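Cobalamin biosynthesis precorrin-6Y methylase (CbiE) (Archaeoglobus fulgidus, PDB 2BB3) binds S-adenosyl-L-homocysteine and is probably an S-adenosyl-L-methionine-dependent methyltransferase that methylates a corrin precursor on the way to adenosylcobalamin. Local coordinates at residues Y51-A56 / I94-P99; R180-E185 / E192-G197. All coordinates share one frame; numbering follows the deposited sequence.

Contact 1 (Y51-A56 / I94-P99). With SAH (S-adenosyl-L-homocysteine), chain C.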
loop_
_atom_site.group_PDB
_atom_site.type_symbol
_atom_site.label_atom_id
_atom_site.label_comp_id
_atom_site.label_asym_id
_atom_site.label_seq_id
_atom_site.Cartn_x
_atom_site.Cartn_y
_atom_site.Cartn_z
ATOM N N TYR A 51 1.461 21.447 -6.896
ATOM C CA TYR A 51 2.816 21.113 -7.306
ATOM C C TYR A 51 2.930 19.612 -7.530
ATOM O O TYR A 51 2.201 18.831 -6.921
ATOM C CB TYR A 51 3.843 21.524 -6.250
ATOM C CG TYR A 51 4.016 23.014 -6.127
ATOM C CD1 TYR A 51 3.233 23.751 -5.252
ATOM C CD2 TYR A 51 4.968 23.688 -6.890
ATOM C CE1 TYR A 51 3.391 25.114 -5.128
ATOM C CE2 TYR A 51 5.133 25.062 -6.779
ATOM C CZ TYR A 51 4.339 25.762 -5.895
ATOM O OH TYR A 51 4.470 27.119 -5.777
ATOM N N GLY A 52 3.854 19.225 -8.398
ATOM C CA GLY A 52 4.079 17.824 -8.681
ATOM C C GLY A 52 4.889 17.626 -9.948
ATOM O O GLY A 52 4.964 18.516 -10.793
ATOM N N SER A 53 5.502 16.456 -10.081
ATOM C CA SER A 53 6.271 16.111 -11.275
ATOM C C SER A 53 5.276 15.962 -12.414
ATOM O O SER A 53 4.074 15.794 -12.174
ATOM C CB SER A 53 6.949 14.765 -11.086
ATOM O OG SER A 53 5.978 13.737 -11.210
ATOM N N ARG A 54 5.714 16.044 -13.669
ATOM C CA ARG A 54 4.723 15.925 -14.745
ATOM C C ARG A 54 3.971 14.598 -14.677
ATOM O O ARG A 54 2.746 14.592 -14.825
ATOM C CB ARG A 54 5.333 16.118 -16.148
ATOM C CG ARG A 54 4.274 16.535 -17.212
ATOM C CD ARG A 54 4.816 16.685 -18.650
ATOM N NE ARG A 54 4.108 17.731 -19.402
ATOM C CZ ARG A 54 2.877 17.623 -19.904
ATOM N NH1 ARG A 54 2.178 16.505 -19.758
ATOM N NH2 ARG A 54 2.332 18.654 -20.537
ATOM N N ARG A 55 4.659 13.476 -14.444
ATOM C CA ARG A 55 3.917 12.220 -14.347
ATOM C C ARG A 55 2.829 12.277 -13.281
ATOM O O ARG A 55 1.694 11.870 -13.522
ATOM C CB ARG A 55 4.859 11.055 -14.030
ATOM C CG ARG A 55 5.487 10.385 -15.248
ATOM C CD ARG A 55 6.190 9.072 -14.861
ATOM N NE ARG A 55 5.283 8.139 -14.189
ATOM C CZ ARG A 55 4.224 7.573 -14.764
ATOM N NH1 ARG A 55 3.923 7.834 -16.033
ATOM N NH2 ARG A 55 3.457 6.744 -14.068
ATOM N N ALA A 56 3.178 12.780 -12.100
ATOM C CA ALA A 56 2.198 12.860 -11.030
ATOM C C ALA A 56 1.023 13.753 -11.447
ATOM O O ALA A 56 -0.126 13.412 -11.193
ATOM C CB ALA A 56 2.842 13.380 -9.739
ATOM N N ILE A 94 1.281 16.712 -5.333
ATOM C CA ILE A 94 0.889 15.407 -5.804
ATOM C C ILE A 94 2.148 14.593 -6.014
ATOM O O ILE A 94 3.087 15.043 -6.660
ATOM C CB ILE A 94 0.132 15.494 -7.132
ATOM C CG1 ILE A 94 -1.111 16.368 -6.960
ATOM C CG2 ILE A 94 -0.272 14.093 -7.584
ATOM C CD1 ILE A 94 -1.974 16.445 -8.230
ATOM N N SER A 95 2.169 13.400 -5.435
ATOM C CA SER A 95 3.308 12.501 -5.553
ATOM C C SER A 95 2.848 11.359 -6.434
ATOM O O SER A 95 1.658 11.042 -6.444
ATOM C CB SER A 95 3.672 11.956 -4.162
ATOM O OG SER A 95 4.641 10.939 -4.248
ATOM N N THR A 96 3.754 10.749 -7.191
ATOM C CA THR A 96 3.336 9.608 -8.005
ATOM C C THR A 96 2.993 8.471 -7.062
ATOM O O THR A 96 3.561 8.368 -5.970
ATOM C CB THR A 96 4.431 9.092 -8.934
ATOM O OG1 THR A 96 5.641 8.945 -8.190
ATOM C CG2 THR A 96 4.629 10.026 -10.111
ATOM N N GLY A 97 2.064 7.629 -7.491
ATOM C CA GLY A 97 1.626 6.514 -6.680
ATOM C C GLY A 97 1.175 6.903 -5.283
ATOM O O GLY A 97 0.277 7.723 -5.104
ATOM N N ASP A 98 1.823 6.301 -4.291
ATOM C CA ASP A 98 1.522 6.507 -2.873
ATOM C C ASP A 98 2.657 7.376 -2.331
ATOM O O ASP A 98 3.838 7.073 -2.563
ATOM C CB ASP A 98 1.503 5.135 -2.198
ATOM C CG ASP A 98 0.939 5.163 -0.800
ATOM O OD1 ASP A 98 0.405 6.194 -0.367
ATOM O OD2 ASP A 98 1.021 4.121 -0.128
ATOM N N PRO A 99 2.325 8.464 -1.603
ATOM C CA PRO A 99 3.307 9.396 -1.026
ATOM C C PRO A 99 4.284 8.800 -0.006
ATOM O O PRO A 99 5.422 9.234 0.102
ATOM C CB PRO A 99 2.430 10.485 -0.389
ATOM C CG PRO A 99 1.081 10.345 -1.087
ATOM C CD PRO A 99 0.947 8.867 -1.266
HETATM N N SAH C . 5.482 6.884 -4.851
HETATM C CA SAH C . 5.637 5.882 -5.827
HETATM C CB SAH C . 7.097 5.454 -5.969
HETATM C CG SAH C . 8.223 6.418 -6.317
HETATM S SD SAH C . 9.904 5.892 -6.120
HETATM C C SAH C . 4.683 4.788 -5.512
HETATM O O SAH C . 4.615 4.043 -6.406
HETATM O OXT SAH C . 4.120 4.712 -4.454
HETATM C "C5'" SAH C . 9.933 5.526 -7.851
HETATM C "C4'" SAH C . 10.091 4.055 -8.189
HETATM O "O4'" SAH C . 8.924 3.334 -8.121
HETATM C "C3'" SAH C . 10.744 3.730 -9.498
HETATM O "O3'" SAH C . 12.106 3.817 -9.486
HETATM C "C2'" SAH C . 10.256 2.342 -9.700
HETATM O "O2'" SAH C . 11.084 1.415 -9.144
HETATM C "C1'" SAH C . 8.948 2.301 -8.996
HETATM N N9 SAH C . 7.861 2.509 -9.922
HETATM C C8 SAH C . 7.125 3.577 -9.981
HETATM N N7 SAH C . 6.196 3.464 -10.863
HETATM C C5 SAH C . 6.313 2.308 -11.393
HETATM C C6 SAH C . 5.594 1.683 -12.357
HETATM N N6 SAH C . 4.600 2.222 -12.963
HETATM N N1 SAH C . 5.943 0.459 -12.695
HETATM C C2 SAH C . 6.984 -0.134 -12.104
HETATM N N3 SAH C . 7.658 0.491 -11.166
HETATM C C4 SAH C . 7.348 1.696 -10.815
HETATM O O HOH W 1 5.634 14.577 -7.537
#
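The methyl CB of A56, in the first turn of helix 54-59, packs against I94 and T96, where it meets two methyl groups. CG2 of I94 comes to 3.9 Å from A56 CB, and CG2 of T96 reaches the same CB at 3.8 Å. The threonine methyl is set here by chi1 (48°), which places OG1 between the backbone N and carbonyl carbon and turns CG2 anti to the carbonyl carbon. In that position T96 CG2 also packs against the start of the helix, 3.7 Å from A56 N, with S53 OG and R55 CB a little farther off. S53 is the N-cap: its OG takes the N-H of A56 at 3.1 Å in a nearly straight bond. Strands 49-52 and 91-95 are parallel neighbours in the five-stranded sheet of the tetrapyrrole methylase fold, joined by I94 N to Y51 O (2.8 Å). After G52 a water sits between the two chain segments, accepting from S53 N and donating to I94 O. The ring of Y51 leads away from this junction, its hydroxyl bonded to E85. Farther on, residues 96-99 turn their backbone to S-adenosyl-L-homocysteine. The ligand N donates to both T96 O and D98 O, while D98 N donates to ligand OXT at 2.8 Å, so main-chain groups hold both the amino and the carboxylate group of its homocysteine part. G97 CA lies 3.7 Å from the ligand carboxylate carbon C, where a side chain would have no room. The carboxylate of D98 points elsewhere, making weak bonds to A122 N and to Q127 of the second subunit.

Contact 2 (R180-E185 / E192-G197)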
loop_
_atom_site.group_PDB
_atom_site.type_symbol
_atom_site.label_atom_id
_atom_site.label_comp_id
_atom_site.label_asym_id
_atom_site.label_seq_id
_atom_site.Cartn_x
_atom_site.Cartn_y
_atom_site.Cartn_z
ATOM N N ARG A 180 17.188 -15.814 -8.793
ATOM C CA ARG A 180 16.112 -15.646 -9.740
ATOM C C ARG A 180 15.402 -14.344 -9.376
ATOM O O ARG A 180 15.130 -14.086 -8.213
ATOM C CB ARG A 180 15.129 -16.819 -9.651
ATOM C CG ARG A 180 13.874 -16.618 -10.504
ATOM C CD ARG A 180 12.970 -17.849 -10.557
ATOM N NE ARG A 180 13.512 -18.895 -11.428
ATOM C CZ ARG A 180 12.846 -19.983 -11.801
ATOM N NH1 ARG A 180 11.600 -20.183 -11.382
ATOM N NH2 ARG A 180 13.427 -20.868 -12.603
ATOM N N VAL A 181 15.129 -13.512 -10.366
ATOM C CA VAL A 181 14.433 -12.277 -10.096
ATOM C C VAL A 181 13.300 -12.119 -11.092
ATOM O O VAL A 181 13.338 -12.701 -12.179
ATOM C CB VAL A 181 15.380 -11.040 -10.191
ATOM C CG1 VAL A 181 16.516 -11.174 -9.181
ATOM C CG2 VAL A 181 15.929 -10.891 -11.595
ATOM N N VAL A 182 12.271 -11.375 -10.690
ATOM C CA VAL A 182 11.144 -11.093 -11.556
ATOM C C VAL A 182 11.156 -9.568 -11.669
ATOM O O VAL A 182 11.191 -8.863 -10.662
ATOM C CB VAL A 182 9.794 -11.570 -10.950
ATOM C CG1 VAL A 182 8.641 -11.175 -11.860
ATOM C CG2 VAL A 182 9.804 -13.085 -10.754
ATOM N N LEU A 183 11.147 -9.071 -12.904
ATOM C CA LEU A 183 11.174 -7.645 -13.185
ATOM C C LEU A 183 9.787 -7.204 -13.625
ATOM O O LEU A 183 9.262 -7.720 -14.613
ATOM C CB LEU A 183 12.174 -7.345 -14.314
ATOM C CG LEU A 183 13.620 -7.821 -14.129
ATOM C CD1 LEU A 183 14.494 -7.442 -15.330
ATOM C CD2 LEU A 183 14.192 -7.216 -12.878
ATOM N N LEU A 184 9.190 -6.265 -12.889
ATOM C CA LEU A 184 7.883 -5.747 -13.275
ATOM C C LEU A 184 8.166 -4.319 -13.745
ATOM O O LEU A 184 8.450 -3.428 -12.957
ATOM C CB LEU A 184 6.887 -5.821 -12.105
ATOM C CG LEU A 184 6.763 -7.277 -11.630
ATOM C CD1 LEU A 184 7.615 -7.471 -10.387
ATOM C CD2 LEU A 184 5.318 -7.655 -11.352
ATOM N N GLU A 185 8.118 -4.140 -15.060
ATOM C CA GLU A 185 8.431 -2.880 -15.702
ATOM C C GLU A 185 7.250 -2.096 -16.214
ATOM O O GLU A 185 6.337 -2.643 -16.851
ATOM C CB GLU A 185 9.377 -3.138 -16.883
ATOM C CG GLU A 185 10.600 -3.931 -16.496
ATOM C CD GLU A 185 11.436 -4.347 -17.693
ATOM O OE1 GLU A 185 10.891 -5.015 -18.603
ATOM O OE2 GLU A 185 12.639 -4.007 -17.726
ATOM N N GLU A 192 4.389 -1.738 -20.458
ATOM C CA GLU A 192 4.401 -2.693 -19.358
ATOM C C GLU A 192 4.940 -4.064 -19.756
ATOM O O GLU A 192 4.500 -4.649 -20.738
ATOM C CB GLU A 192 2.982 -2.870 -18.793
ATOM C CG GLU A 192 2.917 -3.903 -17.675
ATOM C CD GLU A 192 1.508 -4.154 -17.182
ATOM O OE1 GLU A 192 1.033 -5.299 -17.319
ATOM O OE2 GLU A 192 0.863 -3.216 -16.660
ATOM N N ARG A 193 5.884 -4.574 -18.978
ATOM C CA ARG A 193 6.483 -5.880 -19.225
ATOM C C ARG A 193 6.792 -6.596 -17.929
ATOM O O ARG A 193 7.190 -5.974 -16.952
ATOM C CB ARG A 193 7.829 -5.758 -19.942
ATOM C CG ARG A 193 7.822 -5.342 -21.373
ATOM C CD ARG A 193 9.244 -5.520 -21.937
ATOM N NE ARG A 193 10.226 -4.781 -21.146
ATOM C CZ ARG A 193 10.417 -3.465 -21.214
ATOM N NH1 ARG A 193 11.329 -2.887 -20.438
ATOM N NH2 ARG A 193 9.725 -2.726 -22.073
ATOM N N ILE A 194 6.632 -7.913 -17.924
ATOM C CA ILE A 194 7.004 -8.690 -16.756
ATOM C C ILE A 194 8.020 -9.701 -17.289
ATOM O O ILE A 194 7.725 -10.444 -18.210
ATOM C CB ILE A 194 5.788 -9.405 -16.102
ATOM C CG1 ILE A 194 4.802 -8.373 -15.533
ATOM C CG2 ILE A 194 6.277 -10.321 -14.979
ATOM C CD1 ILE A 194 3.661 -9.015 -14.717
ATOM N N ARG A 195 9.225 -9.703 -16.735
ATOM C CA ARG A 195 10.259 -10.611 -17.215
ATOM C C ARG A 195 10.805 -11.452 -16.080
ATOM O O ARG A 195 10.712 -11.064 -14.914
ATOM C CB ARG A 195 11.403 -9.815 -17.863
ATOM C CG ARG A 195 10.947 -8.861 -18.978
ATOM C CD ARG A 195 11.861 -7.621 -19.040
ATOM N NE ARG A 195 13.206 -8.022 -19.396
ATOM C CZ ARG A 195 14.290 -7.278 -19.259
ATOM N NH1 ARG A 195 14.233 -6.040 -18.761
ATOM N NH2 ARG A 195 15.448 -7.807 -19.604
ATOM N N GLU A 196 11.362 -12.618 -16.397
ATOM C CA GLU A 196 11.937 -13.478 -15.365
ATOM C C GLU A 196 13.307 -13.968 -15.819
ATOM O O GLU A 196 13.542 -14.188 -17.007
ATOM C CB GLU A 196 11.023 -14.668 -15.042
ATOM C CG GLU A 196 11.251 -15.203 -13.631
ATOM C CD GLU A 196 10.106 -16.041 -13.097
ATOM O OE1 GLU A 196 10.311 -17.253 -12.886
ATOM O OE2 GLU A 196 9.008 -15.488 -12.877
ATOM N N GLY A 197 14.192 -14.179 -14.852
ATOM C CA GLY A 197 15.561 -14.548 -15.148
ATOM C C GLY A 197 16.458 -14.464 -13.943
ATOM O O GLY A 197 15.994 -14.292 -12.816
#
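Strands 180-185 and 193-197 run antiparallel at 168°, their axes 4.6 Å apart, with paired N-H...O bonds between V181 and G197, L183 and R195, and E185 and R193. On the face of L183 and E185, the glutamate reaches across to two arginines. R195 NH1 makes a hydrogen-bonded salt bridge to E185 OE2 (2.8 Å), with the oxygen in the guanidinium plane but approached from above the carboxylate plane. R193 forms a salt bridge with E185 OE1 through weak bonds from NE and NH1; its guanidinium stands almost perpendicular to the carboxylate (88°), though the place of OE1, and with it this angle, is less sure. L183 CD1 sits over one face of the R195 guanidinium, toward the rim, 3.7 Å from R195 NH1. E205 adds a second acid, bridging to R193. On the other face, I194 CG2 lies 4.0 Å from V182 CG1, and I194 CD1 lies 4.0 Å from L184 CD2. In the conformer described, E196 OE2 approaches V182 CG2 and E196 OE1 forms a provisional, charge-only salt bridge with R180 NH1 (3.5 Å). These strands form a beta hairpin at the margin of the mixed sheet; strand 209-213 flanks 180-185, and L184 lines the S-adenosyl-L-homocysteine pocket.

After strand 23-28 and helix 38-46 the chain enters strand 49-52 and helix 54-59, then passes through strand 68-70 and helix 76-88 before strand 91-95 returns beside 49-52, so contact 1 closes a loop of 37 residues within the parallel sheet. Contact 2 opens later and closes a much shorter hairpin, with six residues between its segments, at the edge of the mixed sheet. The two follow in series, neither nesting nor crossing. The centres of contact 1 and contact 2 lie 24 Å apart, and their nearest atoms about 10 Å. S-adenosyl-L-homocysteine spans the gap: hydrogen-bonded to residues 96-98, it also touches L184 and bonds to L187 in the hairpin turn.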